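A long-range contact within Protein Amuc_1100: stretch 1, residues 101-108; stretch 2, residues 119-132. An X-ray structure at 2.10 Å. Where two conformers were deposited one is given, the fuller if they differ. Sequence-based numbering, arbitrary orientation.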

ATOM      1  N   TRP A 101      -4.344  10.088   1.531  1.00 26.81           N
ATOM      2  CA  TRP A 101      -4.649   9.413   2.782  1.00 27.82           C
ATOM      3  C   TRP A 101      -4.303   7.930   2.763  1.00 27.88           C
ATOM      4  O   TRP A 101      -4.574   7.238   3.751  1.00 24.75           O
ATOM      5  CB  TRP A 101      -6.122   9.592   3.128  1.00 30.84           C
ATOM      6  CG  TRP A 101      -6.402  10.929   3.712  1.00 37.28           C
ATOM      7  CD1 TRP A 101      -6.975  12.005   3.080  1.00 35.78           C
ATOM      8  CD2 TRP A 101      -6.115  11.356   5.053  1.00 34.60           C
ATOM      9  NE1 TRP A 101      -7.063  13.067   3.947  1.00 35.68           N
ATOM     10  CE2 TRP A 101      -6.542  12.701   5.162  1.00 35.78           C
ATOM     11  CE3 TRP A 101      -5.535  10.736   6.165  1.00 34.46           C
ATOM     12  CZ2 TRP A 101      -6.406  13.434   6.342  1.00 33.87           C
ATOM     13  CZ3 TRP A 101      -5.403  11.467   7.341  1.00 39.55           C
ATOM     14  CH2 TRP A 101      -5.829  12.803   7.419  1.00 34.38           C
ATOM     15  N   LEU A 102      -3.750   7.421   1.658  1.00 26.92           N
ATOM     16  CA  LEU A 102      -3.167   6.079   1.582  1.00 29.34           C
ATOM     17  C   LEU A 102      -4.186   4.966   1.831  1.00 27.68           C
ATOM     18  O   LEU A 102      -3.810   3.871   2.267  1.00 31.08           O
ATOM     19  CB  LEU A 102      -1.994   5.944   2.563  1.00 32.20           C
ATOM     20  CG  LEU A 102      -0.805   6.839   2.217  1.00 33.48           C
ATOM     21  CD1 LEU A 102       0.186   6.888   3.383  1.00 36.63           C
ATOM     22  CD2 LEU A 102      -0.124   6.382   0.926  1.00 34.07           C
ATOM     23  N   GLY A 103      -5.470   5.228   1.578  1.00 25.97           N
ATOM     24  CA  GLY A 103      -6.545   4.292   1.845  1.00 25.80           C
ATOM     25  C   GLY A 103      -7.162   4.388   3.224  1.00 26.15           C
ATOM     26  O   GLY A 103      -8.076   3.607   3.540  1.00 25.05           O
ATOM     27  N   PHE A 104      -6.708   5.317   4.062  1.00 25.87           N
ATOM     28  CA  PHE A 104      -7.145   5.356   5.452  1.00 26.12           C
ATOM     29  C   PHE A 104      -7.845   6.671   5.801  1.00 29.81           C
ATOM     30  O   PHE A 104      -7.794   7.114   6.956  1.00 30.81           O
ATOM     31  CB  PHE A 104      -5.957   5.133   6.389  1.00 26.25           C
ATOM     32  CG  PHE A 104      -5.222   3.820   6.182  1.00 22.69           C
ATOM     33  CD1 PHE A 104      -5.591   2.673   6.892  1.00 23.42           C
ATOM     34  CD2 PHE A 104      -4.134   3.742   5.317  1.00 23.34           C
ATOM     35  CE1 PHE A 104      -4.879   1.479   6.734  1.00 23.68           C
ATOM     36  CE2 PHE A 104      -3.424   2.544   5.152  1.00 21.15           C
ATOM     37  CZ  PHE A 104      -3.801   1.419   5.849  1.00 21.45           C
ATOM     38  N   GLN A 105      -8.523   7.306   4.833  1.00 29.90           N
ATOM     39  CA  GLN A 105      -9.203   8.561   5.140  1.00 29.95           C
ATOM     40  C   GLN A 105     -10.317   8.351   6.154  1.00 30.36           C
ATOM     41  O   GLN A 105     -10.681   9.278   6.885  1.00 30.13           O
ATOM     42  CB  GLN A 105      -9.769   9.220   3.874  1.00 30.25           C
ATOM     43  CG  GLN A 105     -10.279  10.658   4.135  1.00 33.88           C
ATOM     44  CD  GLN A 105     -10.651  11.416   2.867  1.00 36.76           C
ATOM     45  OE1 GLN A 105     -11.039  10.816   1.865  1.00 42.12           O
ATOM     46  NE2 GLN A 105     -10.529  12.745   2.908  1.00 39.64           N
ATOM     47  N   VAL A 106     -10.850   7.135   6.243  1.00 30.00           N
ATOM     48  CA  VAL A 106     -11.845   6.839   7.269  1.00 30.81           C
ATOM     49  C   VAL A 106     -11.315   7.101   8.684  1.00 29.47           C
ATOM     50  O   VAL A 106     -12.098   7.252   9.627  1.00 30.35           O
ATOM     51  CB  VAL A 106     -12.306   5.374   7.096  1.00 30.77           C
ATOM     52  CG1 VAL A 106     -11.154   4.398   7.394  1.00 30.90           C
ATOM     53  CG2 VAL A 106     -13.532   5.080   7.951  1.00 33.51           C
ATOM     54  N   TYR A 107      -9.998   7.153   8.861  1.00 27.76           N
ATOM     55  CA  TYR A 107      -9.415   7.424  10.169  1.00 29.52           C
ATOM     56  C   TYR A 107      -8.745   8.797  10.229  1.00 32.48           C
ATOM     57  O   TYR A 107      -7.852   9.018  11.057  1.00 36.07           O
ATOM     58  CB  TYR A 107      -8.426   6.314  10.529  1.00 29.08           C
ATOM     59  CG  TYR A 107      -9.076   4.942  10.590  1.00 27.75           C
ATOM     60  CD1 TYR A 107     -10.144   4.700  11.445  1.00 27.10           C
ATOM     61  CD2 TYR A 107      -8.637   3.902   9.770  1.00 28.02           C
ATOM     62  CE1 TYR A 107     -10.758   3.454  11.496  1.00 28.45           C
ATOM     63  CE2 TYR A 107      -9.247   2.647   9.811  1.00 27.97           C
ATOM     64  CZ  TYR A 107     -10.302   2.428  10.682  1.00 27.92           C
ATOM     65  OH  TYR A 107     -10.922   1.188  10.756  1.00 29.80           O
ATOM     66  N   SER A 108      -9.153   9.726   9.360  1.00 32.96           N
ATOM     67  CA  SER A 108      -8.565  11.064   9.373  1.00 38.74           C
ATOM     68  C   SER A 108      -8.953  11.839  10.626  1.00 38.63           C
ATOM     69  O   SER A 108      -8.165  12.660  11.115  1.00 40.74           O
ATOM     70  CB  SER A 108      -8.988  11.837   8.119  1.00 37.94           C
ATOM     71  OG  SER A 108     -10.390  11.826   7.970  1.00 38.53           O
TER
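Stretch 2 119-132: TLGFELKAINSLVN

Stretch 2 is helical from Thr119 to Asn132, and the helix extends beyond both ends of the stretch. Its backbone hydrogen bonds run from residue i+4 to residue i, as in Leu124 N to Leu120 O at 2.7 Å. Stretch 1 has no regular helix or strand. Leu102 is the first residue after a helix to leave helical angles, with phi/psi of 63/25. A type I' turn spans Trp101 to Phe104, closed by Phe104 N to Trp101 O at 2.9 Å. Gly103 has phi/psi of 90/1, where a CB would be jammed against the carbonyl O of Leu102.

The two backbones come closest at Leu102 and Ile127, whose CA atoms are 6.8 Å apart. The order of contacts is reversed: Tyr107 meets Leu120 near the start of the helix stretch, and Leu102 reaches Val131 near its end. No hydrogen bond crosses between the stretches. The contact is mainly apolar and buries 417 Å², both sides summed.

Leu102 points toward the helix. Its CD1 is 4.0 Å from Leu124 CD1 and 3.9 Å from Asn128 OD1. Its CD2 is 3.9 Å from Val131 CG2 and 4.2 Å from Ile127 CG2. The backbone also takes part, with Leu102 O 3.6 Å from Ile127 CG2.

Phe104 also points toward the helix. Leu120 CD2 lies at the edge of its ring, 4.0 Å from Phe104 CE1. Phe104 CZ packs 3.8 Å from Leu124 CB and comes within 3.6 Å of Leu124 N. That nitrogen already donates to Leu120 O. Phe104 CE2 lies 3.9 Å from Ile127 CD1.

Tyr107 adds a smaller contact, its CE2 3.7 Å from Leu120 CD1. Leu120 thus touches both aromatic rings. The Tyr107 hydroxyl is hydrogen-bonded elsewhere in the structure.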

ATOM      1  N   THR A 119      -2.903  -4.321  13.354  1.00 24.06           N
ATOM      2  CA  THR A 119      -3.083  -4.820  11.991  1.00 25.59           C
ATOM      3  C   THR A 119      -3.055  -3.675  10.974  1.00 26.04           C
ATOM      4  O   THR A 119      -2.355  -3.745   9.952  1.00 25.82           O
ATOM      5  CB  THR A 119      -4.388  -5.615  11.935  1.00 25.52           C
ATOM      6  OG1 THR A 119      -4.319  -6.673  12.914  1.00 25.93           O
ATOM      7  CG2 THR A 119      -4.639  -6.209  10.546  1.00 26.51           C
ATOM      8  N   LEU A 120      -3.765  -2.581  11.270  1.00 24.95           N
ATOM      9  CA  LEU A 120      -3.735  -1.405  10.401  1.00 26.30           C
ATOM     10  C   LEU A 120      -2.337  -0.803  10.267  1.00 27.42           C
ATOM     11  O   LEU A 120      -2.005  -0.228   9.214  1.00 26.24           O
ATOM     12  CB  LEU A 120      -4.693  -0.347  10.933  1.00 29.03           C
ATOM     13  CG  LEU A 120      -6.163  -0.753  10.865  1.00 32.28           C
ATOM     14  CD1 LEU A 120      -7.035   0.250  11.604  1.00 33.38           C
ATOM     15  CD2 LEU A 120      -6.603  -0.876   9.409  1.00 31.28           C
ATOM     16  N   GLY A 121      -1.518  -0.871  11.325  1.00 27.14           N
ATOM     17  CA  GLY A 121      -0.179  -0.300  11.235  1.00 24.16           C
ATOM     18  C   GLY A 121       0.711  -1.076  10.287  1.00 23.18           C
ATOM     19  O   GLY A 121       1.529  -0.499   9.576  1.00 26.27           O
ATOM     20  N   PHE A 122       0.563  -2.402  10.269  1.00 23.50           N
ATOM     21  CA  PHE A 122       1.246  -3.206   9.263  1.00 23.40           C
ATOM     22  C   PHE A 122       0.797  -2.790   7.869  1.00 23.05           C
ATOM     23  O   PHE A 122       1.622  -2.543   6.990  1.00 25.38           O
ATOM     24  CB  PHE A 122       0.961  -4.695   9.480  1.00 22.89           C
ATOM     25  CG  PHE A 122       1.314  -5.554   8.295  1.00 22.02           C
ATOM     26  CD1 PHE A 122       2.633  -5.943   8.074  1.00 22.47           C
ATOM     27  CD2 PHE A 122       0.346  -5.941   7.379  1.00 22.85           C
ATOM     28  CE1 PHE A 122       2.968  -6.719   6.965  1.00 22.19           C
ATOM     29  CE2 PHE A 122       0.677  -6.719   6.283  1.00 21.31           C
ATOM     30  CZ  PHE A 122       1.976  -7.110   6.076  1.00 21.45           C
ATOM     31  N   GLU A 123      -0.519  -2.689   7.661  1.00 24.38           N
ATOM     32  CA  GLU A 123      -1.044  -2.350   6.336  1.00 25.30           C
ATOM     33  C   GLU A 123      -0.628  -0.949   5.919  1.00 24.13           C
ATOM     34  O   GLU A 123      -0.240  -0.717   4.768  1.00 23.62           O
ATOM     35  CB  GLU A 123      -2.566  -2.487   6.315  1.00 24.86           C
ATOM     36  CG  GLU A 123      -3.109  -2.454   4.908  1.00 27.57           C
ATOM     37  CD  GLU A 123      -4.597  -2.696   4.833  1.00 28.48           C
ATOM     38  OE1 GLU A 123      -5.309  -2.394   5.816  1.00 24.74           O
ATOM     39  OE2 GLU A 123      -5.052  -3.166   3.771  1.00 29.97           O
ATOM     40  N   LEU A 124      -0.688   0.001   6.852  1.00 27.44           N
ATOM     41  CA  LEU A 124      -0.252   1.361   6.558  1.00 24.77           C
ATOM     42  C   LEU A 124       1.234   1.412   6.213  1.00 26.32           C
ATOM     43  O   LEU A 124       1.634   2.112   5.277  1.00 24.64           O
ATOM     44  CB  LEU A 124      -0.568   2.260   7.755  1.00 29.14           C
ATOM     45  CG  LEU A 124       0.016   3.681   7.754  1.00 32.44           C
ATOM     46  CD1 LEU A 124      -0.303   4.430   6.452  1.00 34.41           C
ATOM     47  CD2 LEU A 124      -0.456   4.468   8.990  1.00 33.27           C
ATOM     48  N   LYS A 125       2.075   0.687   6.959  1.00 29.04           N
ATOM     49  CA  LYS A 125       3.508   0.729   6.657  1.00 31.47           C
ATOM     50  C   LYS A 125       3.800   0.133   5.287  1.00 29.42           C
ATOM     51  O   LYS A 125       4.637   0.662   4.545  1.00 25.68           O
ATOM     52  CB  LYS A 125       4.324   0.001   7.738  1.00 35.12           C
ATOM     53  CG  LYS A 125       4.461   0.812   9.028  1.00 40.52           C
ATOM     54  CD  LYS A 125       5.884   1.401   9.269  1.00 50.56           C
ATOM     55  CE  LYS A 125       6.110   1.985  10.680  1.00 60.13           C
ATOM     56  NZ  LYS A 125       6.631   3.395  10.732  1.00 60.34           N
ATOM     57  N   ALA A 126       3.103  -0.951   4.918  1.00 28.02           N
ATOM     58  CA  ALA A 126       3.320  -1.568   3.610  1.00 28.71           C
ATOM     59  C   ALA A 126       2.843  -0.661   2.475  1.00 24.75           C
ATOM     60  O   ALA A 126       3.547  -0.483   1.466  1.00 21.89           O
ATOM     61  CB  ALA A 126       2.610  -2.926   3.548  1.00 33.29           C
ATOM     62  N   ILE A 127       1.644  -0.091   2.615  1.00 23.89           N
ATOM     63  CA  ILE A 127       1.113   0.793   1.576  1.00 26.46           C
ATOM     64  C   ILE A 127       1.974   2.048   1.464  1.00 27.26           C
ATOM     65  O   ILE A 127       2.341   2.476   0.359  1.00 23.75           O
ATOM     66  CB  ILE A 127      -0.368   1.138   1.855  1.00 25.44           C
ATOM     67  CG1 ILE A 127      -1.243  -0.115   1.757  1.00 28.38           C
ATOM     68  CG2 ILE A 127      -0.863   2.247   0.872  1.00 23.60           C
ATOM     69  CD1 ILE A 127      -2.722   0.091   2.179  1.00 28.68           C
ATOM     70  N   ASN A 128       2.342   2.631   2.610  1.00 27.10           N
ATOM     71  CA  ASN A 128       3.246   3.782   2.604  1.00 28.76           C
ATOM     72  C   ASN A 128       4.525   3.493   1.834  1.00 29.30           C
ATOM     73  O   ASN A 128       4.996   4.328   1.057  1.00 30.01           O
ATOM     74  CB  ASN A 128       3.613   4.215   4.023  1.00 30.36           C
ATOM     75  CG  ASN A 128       4.517   5.446   4.017  1.00 27.92           C
ATOM     76  OD1 ASN A 128       4.108   6.522   3.577  1.00 30.10           O
ATOM     77  ND2 ASN A 128       5.758   5.268   4.424  1.00 23.72           N
ATOM     78  N   SER A 129       5.117   2.322   2.063  0.67 28.27           N
ATOM     79  CA  SER A 129       6.357   1.978   1.377  0.67 28.98           C
ATOM     80  C   SER A 129       6.127   1.813  -0.120  0.67 28.76           C
ATOM     81  O   SER A 129       6.926   2.286  -0.941  0.67 28.49           O
ATOM     82  CB  SER A 129       6.950   0.703   1.975  0.67 29.66           C
ATOM     83  OG  SER A 129       8.064   0.281   1.216  0.67 31.29           O
ATOM     84  N   LEU A 130       5.035   1.135  -0.494  1.00 26.99           N
ATOM     85  CA  LEU A 130       4.693   0.941  -1.910  1.00 26.99           C
ATOM     86  C   LEU A 130       4.489   2.269  -2.633  1.00 24.56           C
ATOM     87  O   LEU A 130       5.089   2.521  -3.681  1.00 25.46           O
ATOM     88  CB  LEU A 130       3.417   0.096  -2.032  1.00 28.54           C
ATOM     89  CG  LEU A 130       2.877  -0.092  -3.462  1.00 29.34           C
ATOM     90  CD1 LEU A 130       3.964  -0.610  -4.404  1.00 30.42           C
ATOM     91  CD2 LEU A 130       1.671  -1.026  -3.465  1.00 30.92           C
ATOM     92  N   VAL A 131       3.622   3.128  -2.103  1.00 26.56           N
ATOM     93  CA  VAL A 131       3.335   4.368  -2.815  1.00 28.75           C
ATOM     94  C   VAL A 131       4.600   5.213  -2.945  1.00 30.11           C
ATOM     95  O   VAL A 131       4.837   5.851  -3.979  1.00 26.21           O
ATOM     96  CB  VAL A 131       2.193   5.121  -2.118  1.00 29.93           C
ATOM     97  CG1 VAL A 131       1.977   6.483  -2.771  1.00 35.33           C
ATOM     98  CG2 VAL A 131       0.912   4.293  -2.220  1.00 28.83           C
ATOM     99  N   ASN A 132       5.459   5.188  -1.923  1.00 34.39           N
ATOM    100  CA  ASN A 132       6.689   5.978  -1.979  1.00 35.94           C
ATOM    101  C   ASN A 132       7.635   5.482  -3.068  1.00 33.89           C
ATOM    102  O   ASN A 132       8.263   6.292  -3.764  1.00 31.27           O
ATOM    103  CB  ASN A 132       7.364   5.991  -0.610  1.00 35.13           C
ATOM    104  CG  ASN A 132       6.791   7.064   0.290  1.00 35.20           C
ATOM    105  OD1 ASN A 132       6.960   8.255   0.032  1.00 42.47           O
ATOM    106  ND2 ASN A 132       6.061   6.656   1.311  1.00 37.26           N
TER